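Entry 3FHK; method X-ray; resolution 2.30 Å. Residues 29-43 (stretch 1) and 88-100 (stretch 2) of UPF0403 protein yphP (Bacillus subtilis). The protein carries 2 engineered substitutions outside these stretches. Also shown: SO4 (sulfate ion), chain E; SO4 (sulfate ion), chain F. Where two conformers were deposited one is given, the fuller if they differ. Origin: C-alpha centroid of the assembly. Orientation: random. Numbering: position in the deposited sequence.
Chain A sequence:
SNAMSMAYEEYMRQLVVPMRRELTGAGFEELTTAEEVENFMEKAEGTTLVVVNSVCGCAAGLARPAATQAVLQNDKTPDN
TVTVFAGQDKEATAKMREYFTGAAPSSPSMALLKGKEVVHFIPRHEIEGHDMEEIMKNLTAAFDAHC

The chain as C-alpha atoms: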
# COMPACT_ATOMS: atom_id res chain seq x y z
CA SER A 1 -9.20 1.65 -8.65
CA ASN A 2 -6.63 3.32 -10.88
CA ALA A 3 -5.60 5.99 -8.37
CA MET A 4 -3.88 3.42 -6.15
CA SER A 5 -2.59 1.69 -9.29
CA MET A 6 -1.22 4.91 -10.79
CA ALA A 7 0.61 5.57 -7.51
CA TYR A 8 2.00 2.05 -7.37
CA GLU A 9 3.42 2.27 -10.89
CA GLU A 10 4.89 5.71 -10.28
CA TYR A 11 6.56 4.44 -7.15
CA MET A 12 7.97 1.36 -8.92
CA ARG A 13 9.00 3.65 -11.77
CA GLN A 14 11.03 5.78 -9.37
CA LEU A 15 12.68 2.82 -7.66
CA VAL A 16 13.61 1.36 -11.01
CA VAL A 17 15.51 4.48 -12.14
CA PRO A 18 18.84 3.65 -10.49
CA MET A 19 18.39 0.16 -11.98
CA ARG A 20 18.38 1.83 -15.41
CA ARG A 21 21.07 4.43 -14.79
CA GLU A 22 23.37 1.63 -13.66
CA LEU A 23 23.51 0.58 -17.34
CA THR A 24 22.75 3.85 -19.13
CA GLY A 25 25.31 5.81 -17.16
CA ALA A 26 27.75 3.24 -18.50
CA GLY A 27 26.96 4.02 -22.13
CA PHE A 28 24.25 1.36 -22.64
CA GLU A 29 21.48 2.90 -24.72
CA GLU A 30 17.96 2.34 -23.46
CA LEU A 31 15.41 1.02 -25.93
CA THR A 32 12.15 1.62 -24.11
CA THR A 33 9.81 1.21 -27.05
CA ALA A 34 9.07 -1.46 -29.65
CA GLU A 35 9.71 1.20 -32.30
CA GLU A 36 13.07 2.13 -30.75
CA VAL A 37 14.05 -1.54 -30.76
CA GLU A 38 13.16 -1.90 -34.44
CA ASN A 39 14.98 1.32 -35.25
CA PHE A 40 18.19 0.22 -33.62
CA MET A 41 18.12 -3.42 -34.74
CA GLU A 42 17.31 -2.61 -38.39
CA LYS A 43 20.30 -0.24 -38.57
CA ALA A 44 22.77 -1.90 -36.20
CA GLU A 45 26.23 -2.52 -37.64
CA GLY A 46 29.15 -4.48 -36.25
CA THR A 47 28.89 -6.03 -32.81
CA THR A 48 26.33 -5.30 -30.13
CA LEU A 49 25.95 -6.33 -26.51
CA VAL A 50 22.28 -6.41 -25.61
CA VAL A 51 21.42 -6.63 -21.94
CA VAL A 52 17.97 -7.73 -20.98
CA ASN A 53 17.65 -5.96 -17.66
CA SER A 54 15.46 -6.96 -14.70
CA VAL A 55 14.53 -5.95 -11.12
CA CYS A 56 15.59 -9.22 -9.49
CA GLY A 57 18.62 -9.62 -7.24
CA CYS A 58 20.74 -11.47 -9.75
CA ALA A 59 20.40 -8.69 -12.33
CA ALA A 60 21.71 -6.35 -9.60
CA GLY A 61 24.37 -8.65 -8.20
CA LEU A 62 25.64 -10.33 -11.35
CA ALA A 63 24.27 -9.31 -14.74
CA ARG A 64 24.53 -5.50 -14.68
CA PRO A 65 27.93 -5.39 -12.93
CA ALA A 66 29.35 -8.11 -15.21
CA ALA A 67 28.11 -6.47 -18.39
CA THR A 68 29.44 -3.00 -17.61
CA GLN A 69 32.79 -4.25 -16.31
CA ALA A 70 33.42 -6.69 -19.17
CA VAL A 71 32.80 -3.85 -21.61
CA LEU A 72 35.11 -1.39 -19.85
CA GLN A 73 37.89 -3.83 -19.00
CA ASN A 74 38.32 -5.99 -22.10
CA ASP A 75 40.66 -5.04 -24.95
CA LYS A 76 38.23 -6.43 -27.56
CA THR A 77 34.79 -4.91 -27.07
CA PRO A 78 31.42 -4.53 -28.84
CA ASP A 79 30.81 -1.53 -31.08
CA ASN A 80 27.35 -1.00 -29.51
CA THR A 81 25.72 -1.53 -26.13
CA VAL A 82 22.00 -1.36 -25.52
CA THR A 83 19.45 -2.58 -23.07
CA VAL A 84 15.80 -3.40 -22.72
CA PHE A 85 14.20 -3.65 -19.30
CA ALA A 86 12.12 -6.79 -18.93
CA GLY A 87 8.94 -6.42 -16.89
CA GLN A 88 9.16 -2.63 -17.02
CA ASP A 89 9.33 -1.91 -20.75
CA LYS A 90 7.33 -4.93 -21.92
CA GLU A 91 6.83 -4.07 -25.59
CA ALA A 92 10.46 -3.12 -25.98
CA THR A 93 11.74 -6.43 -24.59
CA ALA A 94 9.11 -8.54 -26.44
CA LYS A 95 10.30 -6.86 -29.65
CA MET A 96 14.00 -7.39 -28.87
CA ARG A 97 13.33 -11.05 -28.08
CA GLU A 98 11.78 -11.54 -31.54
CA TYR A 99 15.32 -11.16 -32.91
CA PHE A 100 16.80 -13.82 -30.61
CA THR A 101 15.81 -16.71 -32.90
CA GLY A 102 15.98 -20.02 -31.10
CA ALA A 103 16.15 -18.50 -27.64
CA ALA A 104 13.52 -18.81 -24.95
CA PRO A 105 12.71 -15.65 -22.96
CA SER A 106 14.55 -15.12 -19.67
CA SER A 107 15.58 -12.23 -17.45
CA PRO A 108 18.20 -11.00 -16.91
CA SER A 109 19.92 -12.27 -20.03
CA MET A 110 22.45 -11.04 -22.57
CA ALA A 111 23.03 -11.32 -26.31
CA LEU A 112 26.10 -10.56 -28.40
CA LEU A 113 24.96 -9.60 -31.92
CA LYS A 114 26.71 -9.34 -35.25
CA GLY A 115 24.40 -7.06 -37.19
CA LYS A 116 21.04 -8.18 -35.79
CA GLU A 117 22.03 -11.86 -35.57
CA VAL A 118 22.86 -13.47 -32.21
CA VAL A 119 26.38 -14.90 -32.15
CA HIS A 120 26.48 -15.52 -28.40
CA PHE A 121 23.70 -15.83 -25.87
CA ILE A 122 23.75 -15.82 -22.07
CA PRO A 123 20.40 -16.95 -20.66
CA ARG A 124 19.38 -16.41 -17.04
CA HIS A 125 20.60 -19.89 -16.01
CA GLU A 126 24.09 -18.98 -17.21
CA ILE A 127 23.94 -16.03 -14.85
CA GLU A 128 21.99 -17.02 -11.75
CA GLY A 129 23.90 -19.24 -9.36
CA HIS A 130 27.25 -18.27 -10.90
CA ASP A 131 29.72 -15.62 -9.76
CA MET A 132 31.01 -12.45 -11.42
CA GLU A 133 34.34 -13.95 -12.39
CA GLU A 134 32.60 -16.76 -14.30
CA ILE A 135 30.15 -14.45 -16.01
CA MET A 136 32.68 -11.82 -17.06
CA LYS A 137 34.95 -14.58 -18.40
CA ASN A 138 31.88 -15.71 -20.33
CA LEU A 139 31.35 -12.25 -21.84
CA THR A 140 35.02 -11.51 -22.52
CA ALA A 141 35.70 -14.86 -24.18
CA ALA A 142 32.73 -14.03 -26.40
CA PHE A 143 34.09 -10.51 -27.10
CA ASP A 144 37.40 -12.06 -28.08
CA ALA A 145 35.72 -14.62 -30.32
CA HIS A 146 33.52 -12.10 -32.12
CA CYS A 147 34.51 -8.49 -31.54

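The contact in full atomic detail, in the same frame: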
# COMPACT_ATOMS: atom_id res chain seq x y z
N GLU A 29 22.66 2.19 -24.26
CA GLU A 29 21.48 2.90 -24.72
C GLU A 29 20.20 2.15 -24.39
O GLU A 29 20.05 0.96 -24.70
CB GLU A 29 21.55 3.16 -26.22
CG GLU A 29 20.29 3.79 -26.77
CD GLU A 29 20.47 4.30 -28.18
OE1 GLU A 29 21.60 4.71 -28.51
OE2 GLU A 29 19.49 4.29 -28.95
N GLU A 30 19.28 2.87 -23.77
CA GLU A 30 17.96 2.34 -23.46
C GLU A 30 17.09 2.26 -24.71
O GLU A 30 16.97 3.23 -25.45
CB GLU A 30 17.25 3.23 -22.44
CG GLU A 30 17.42 2.79 -21.02
CD GLU A 30 16.42 3.43 -20.10
OE1 GLU A 30 16.36 4.68 -20.04
OE2 GLU A 30 15.68 2.68 -19.43
N LEU A 31 16.48 1.10 -24.94
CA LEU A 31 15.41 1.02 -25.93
C LEU A 31 14.15 0.70 -25.16
O LEU A 31 13.97 -0.40 -24.67
CB LEU A 31 15.72 -0.03 -26.99
CG LEU A 31 17.10 0.18 -27.62
CD1 LEU A 31 17.61 -1.11 -28.24
CD2 LEU A 31 17.10 1.31 -28.64
N THR A 32 13.27 1.69 -25.04
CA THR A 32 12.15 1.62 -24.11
C THR A 32 10.83 1.40 -24.85
O THR A 32 9.75 1.36 -24.26
CB THR A 32 12.08 2.92 -23.29
OG1 THR A 32 11.63 3.99 -24.13
CG2 THR A 32 13.48 3.27 -22.74
N THR A 33 10.95 1.22 -26.16
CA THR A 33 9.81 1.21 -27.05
C THR A 33 10.03 0.21 -28.18
O THR A 33 11.15 0.05 -28.68
CB THR A 33 9.60 2.62 -27.64
OG1 THR A 33 8.69 3.35 -26.80
CG2 THR A 33 9.05 2.55 -29.03
N ALA A 34 8.97 -0.48 -28.58
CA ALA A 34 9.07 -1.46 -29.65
C ALA A 34 9.62 -0.81 -30.92
O ALA A 34 10.38 -1.43 -31.66
CB ALA A 34 7.73 -2.11 -29.90
N GLU A 35 9.24 0.44 -31.14
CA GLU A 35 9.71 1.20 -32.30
C GLU A 35 11.21 1.49 -32.20
O GLU A 35 11.95 1.36 -33.17
CB GLU A 35 8.94 2.50 -32.44
CG GLU A 35 9.31 3.31 -33.67
N GLU A 36 11.65 1.90 -31.01
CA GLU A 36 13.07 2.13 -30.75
C GLU A 36 13.91 0.87 -30.96
O GLU A 36 15.03 0.93 -31.45
CB GLU A 36 13.27 2.64 -29.33
CG GLU A 36 12.50 3.90 -29.03
CD GLU A 36 12.85 4.47 -27.68
OE1 GLU A 36 13.43 3.74 -26.85
OE2 GLU A 36 12.53 5.65 -27.44
N VAL A 37 13.36 -0.28 -30.57
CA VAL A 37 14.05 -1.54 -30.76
C VAL A 37 14.20 -1.85 -32.25
O VAL A 37 15.28 -2.21 -32.71
CB VAL A 37 13.34 -2.70 -30.03
CG1 VAL A 37 14.00 -4.03 -30.37
CG2 VAL A 37 13.35 -2.47 -28.53
N GLU A 38 13.11 -1.70 -33.00
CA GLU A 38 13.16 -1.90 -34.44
C GLU A 38 14.16 -0.97 -35.08
O GLU A 38 15.01 -1.39 -35.86
CB GLU A 38 11.78 -1.67 -35.07
CG GLU A 38 10.94 -2.92 -35.20
CD GLU A 38 9.52 -2.60 -35.62
OE1 GLU A 38 8.87 -1.77 -34.95
OE2 GLU A 38 9.04 -3.19 -36.62
N ASN A 39 14.06 0.31 -34.74
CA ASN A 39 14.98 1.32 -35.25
C ASN A 39 16.43 0.92 -35.08
O ASN A 39 17.18 0.90 -36.05
CB ASN A 39 14.74 2.66 -34.56
CG ASN A 39 13.97 3.63 -35.44
OD1 ASN A 39 14.47 4.05 -36.49
ND2 ASN A 39 12.77 3.99 -35.01
N PHE A 40 16.82 0.61 -33.85
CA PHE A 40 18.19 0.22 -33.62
C PHE A 40 18.55 -1.05 -34.38
O PHE A 40 19.50 -1.06 -35.16
CB PHE A 40 18.49 0.02 -32.13
CG PHE A 40 19.85 -0.56 -31.89
CD1 PHE A 40 20.98 0.25 -31.95
CD2 PHE A 40 20.00 -1.92 -31.66
CE1 PHE A 40 22.24 -0.29 -31.77
CE2 PHE A 40 21.26 -2.47 -31.47
CZ PHE A 40 22.38 -1.65 -31.53
N MET A 41 17.79 -2.12 -34.16
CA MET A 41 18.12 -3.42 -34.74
C MET A 41 18.17 -3.42 -36.27
O MET A 41 19.01 -4.08 -36.86
CB MET A 41 17.19 -4.52 -34.20
CG MET A 41 17.36 -4.78 -32.70
SD MET A 41 18.93 -5.56 -32.25
CE MET A 41 18.56 -7.28 -32.59
N GLU A 42 17.28 -2.67 -36.92
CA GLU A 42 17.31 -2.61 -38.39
C GLU A 42 18.46 -1.78 -38.96
O GLU A 42 18.69 -1.79 -40.17
CB GLU A 42 15.97 -2.13 -38.97
CG GLU A 42 14.77 -3.00 -38.60
CD GLU A 42 14.94 -4.47 -38.94
OE1 GLU A 42 15.58 -4.81 -39.96
OE2 GLU A 42 14.43 -5.31 -38.18
N LYS A 43 19.19 -1.07 -38.11
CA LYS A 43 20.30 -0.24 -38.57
C LYS A 43 21.64 -0.70 -37.98
O LYS A 43 22.70 -0.31 -38.46
CB LYS A 43 20.08 1.22 -38.21
CG LYS A 43 18.78 1.84 -38.72
CD LYS A 43 18.65 3.28 -38.22
CE LYS A 43 17.26 3.85 -38.49
N GLN A 88 9.43 -4.06 -17.11
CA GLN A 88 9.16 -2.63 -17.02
C GLN A 88 8.80 -2.03 -18.38
O GLN A 88 7.79 -1.35 -18.52
CB GLN A 88 10.35 -1.89 -16.40
CG GLN A 88 10.69 -2.34 -15.00
CD GLN A 88 9.54 -2.15 -14.01
OE1 GLN A 88 9.08 -1.03 -13.78
NE2 GLN A 88 9.09 -3.26 -13.42
N ASP A 89 9.64 -2.29 -19.38
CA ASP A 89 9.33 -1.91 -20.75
C ASP A 89 8.98 -3.18 -21.52
O ASP A 89 9.82 -3.74 -22.22
CB ASP A 89 10.52 -1.22 -21.42
CG ASP A 89 10.94 0.04 -20.70
OD1 ASP A 89 10.11 0.60 -19.94
OD2 ASP A 89 12.09 0.47 -20.88
N LYS A 90 7.73 -3.63 -21.39
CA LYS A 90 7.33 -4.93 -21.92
C LYS A 90 7.38 -5.04 -23.44
O LYS A 90 7.81 -6.05 -23.99
CB LYS A 90 5.94 -5.30 -21.40
CG LYS A 90 5.87 -5.47 -19.90
CD LYS A 90 4.52 -6.01 -19.47
CE LYS A 90 4.39 -6.03 -17.95
NZ LYS A 90 3.18 -6.79 -17.49
N GLU A 91 6.91 -4.01 -24.14
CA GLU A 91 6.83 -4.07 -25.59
C GLU A 91 8.22 -4.01 -26.18
O GLU A 91 8.52 -4.68 -27.17
CB GLU A 91 5.94 -2.96 -26.16
CG GLU A 91 4.48 -3.06 -25.72
CD GLU A 91 3.54 -2.28 -26.62
OE1 GLU A 91 4.02 -1.57 -27.53
OE2 GLU A 91 2.30 -2.39 -26.43
N ALA A 92 9.07 -3.19 -25.57
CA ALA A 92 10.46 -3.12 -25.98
C ALA A 92 11.12 -4.50 -25.88
O ALA A 92 11.67 -4.98 -26.87
CB ALA A 92 11.21 -2.10 -25.14
N THR A 93 11.05 -5.14 -24.72
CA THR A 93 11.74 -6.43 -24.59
C THR A 93 11.12 -7.56 -25.43
O THR A 93 11.86 -8.39 -25.97
CB THR A 93 12.04 -6.87 -23.11
OG1 THR A 93 11.33 -8.06 -22.76
CG2 THR A 93 11.73 -5.76 -22.14
N ALA A 94 9.79 -7.57 -25.56
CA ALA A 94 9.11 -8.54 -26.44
C ALA A 94 9.58 -8.41 -27.89
O ALA A 94 9.77 -9.40 -28.59
CB ALA A 94 7.58 -8.39 -26.35
N LYS A 95 9.76 -7.16 -28.33
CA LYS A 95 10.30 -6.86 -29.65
C LYS A 95 11.78 -7.27 -29.81
O LYS A 95 12.16 -7.84 -30.82
CB LYS A 95 10.11 -5.36 -29.95
CG LYS A 95 10.73 -4.88 -31.25
CD LYS A 95 10.25 -5.72 -32.42
CE LYS A 95 8.74 -5.75 -32.48
NZ LYS A 95 8.27 -6.27 -33.80
N MET A 96 12.60 -6.97 -28.81
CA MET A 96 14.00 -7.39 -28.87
C MET A 96 14.08 -8.91 -28.96
O MET A 96 14.85 -9.46 -29.76
CB MET A 96 14.79 -6.87 -27.67
CG MET A 96 16.29 -7.08 -27.78
SD MET A 96 16.99 -6.45 -29.33
CE MET A 96 18.60 -7.19 -29.27
N ARG A 97 13.28 -9.59 -28.14
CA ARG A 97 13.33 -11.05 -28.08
C ARG A 97 12.95 -11.71 -29.42
O ARG A 97 13.43 -12.80 -29.72
CB ARG A 97 12.49 -11.59 -26.91
CG ARG A 97 13.14 -11.32 -25.51
CD ARG A 97 12.16 -11.64 -24.37
NE ARG A 97 12.83 -11.72 -23.08
CZ ARG A 97 12.20 -11.70 -21.90
NH1 ARG A 97 10.88 -11.60 -21.82
NH2 ARG A 97 12.91 -11.77 -20.78
N GLU A 98 12.14 -11.03 -30.22
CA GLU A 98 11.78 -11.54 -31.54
C GLU A 98 13.01 -11.78 -32.41
O GLU A 98 12.97 -12.61 -33.32
CB GLU A 98 10.84 -10.57 -32.25
CG GLU A 98 9.40 -10.61 -31.76
CD GLU A 98 8.53 -9.62 -32.50
OE1 GLU A 98 9.01 -9.04 -33.50
OE2 GLU A 98 7.37 -9.41 -32.10
N TYR A 99 14.09 -11.06 -32.13
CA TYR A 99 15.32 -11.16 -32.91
C TYR A 99 16.21 -12.30 -32.43
O TYR A 99 17.12 -12.72 -33.14
CB TYR A 99 16.11 -9.84 -32.83
CG TYR A 99 15.47 -8.67 -33.55
CD1 TYR A 99 15.78 -8.37 -34.87
CD2 TYR A 99 14.53 -7.88 -32.91
CE1 TYR A 99 15.18 -7.30 -35.53
CE2 TYR A 99 13.92 -6.82 -33.55
CZ TYR A 99 14.25 -6.53 -34.86
OH TYR A 99 13.64 -5.46 -35.48
N PHE A 100 15.97 -12.78 -31.21
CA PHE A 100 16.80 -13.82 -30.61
C PHE A 100 16.32 -15.21 -31.04
O PHE A 100 15.92 -16.02 -30.21
CB PHE A 100 16.80 -13.73 -29.07
CG PHE A 100 17.32 -12.42 -28.51
CD1 PHE A 100 18.02 -11.52 -29.32
CD2 PHE A 100 17.13 -12.10 -27.17
CE1 PHE A 100 18.51 -10.33 -28.81
CE2 PHE A 100 17.62 -10.90 -26.64
CZ PHE A 100 18.31 -10.02 -27.46
S SO4 E . 5.00 -1.22 -22.11
O1 SO4 E . 3.64 -1.72 -22.01
O2 SO4 E . 5.76 -1.66 -20.94
O3 SO4 E . 5.63 -1.75 -23.32
O4 SO4 E . 4.97 0.24 -22.18
S SO4 F . 10.19 -11.49 -18.21
O1 SO4 F . 9.32 -12.55 -17.72
O2 SO4 F . 10.25 -10.45 -17.19
O3 SO4 F . 11.51 -12.08 -18.44
O4 SO4 F . 9.69 -10.88 -19.44
O HOH W 1 14.14 -0.89 -22.10
O HOH W 2 8.30 -1.03 -23.80
O HOH W 3 6.24 -0.19 -27.76

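Two helices that run in roughly the same direction can come close where alanines leave room for the backbones, and then move apart where larger side chains fill the gap; the pair of helices that begin at Ala34 and Lys90 of yphP illustrates the principle. Their axes approach to 8.0 Å and cross at -34°.

The contact begins at Asp89, just before its helix. Its carboxylate reaches the loop of the first stretch, where OD2 lies 3.4 Å from Thr32 CA, and water 1 bridges the two sides by donating to both Asp89 OD2 (2.7 Å) and Leu31 O (2.6 Å). Glu91 is linked to the other helix through water: water 3 accepts from Ala34 N at 2.9 Å and donates to Glu91 OE1 at 2.6 Å.

Ala92 marks the tightest backbone approach, with Ala92 CA 4.3 Å from Ala34 CA. A methyl group suffices here: Ala92 CB sits 3.3 Å from Leu31 O and 4.0 Å from Val37 CG2. One turn later, Lys95 contributes mainly its aliphatic portion, CG lying 3.5 Å from both Ala34 O and Val37 CG1. Its ammonium serves its own stretch, in a salt bridge from Lys95 NZ to Glu98 OE1 (2.9 Å), while Glu38 OE2 stays 4.2 Å from Lys95 NZ, beyond salt-bridge range.

By Met96 the spacing has widened, Met96 CA being 6.1 Å from Val37 CA, and longer side chains occupy the space. Met96 CE meets Met41 CE at 3.3 Å, and Met96 SD lies 4.0 Å from Val37 CG1.

Tyr99 closes the contact with the largest covered area of any residue. Met41 CB stands over one ring face, 3.9 Å from the centroid of the Tyr99 ring, in a CH-pi contact. At the ring edge, Tyr99 OH donates a 2.8 Å hydrogen bond to Glu42 OE2, so a single side chain combines apolar packing with a polar anchor.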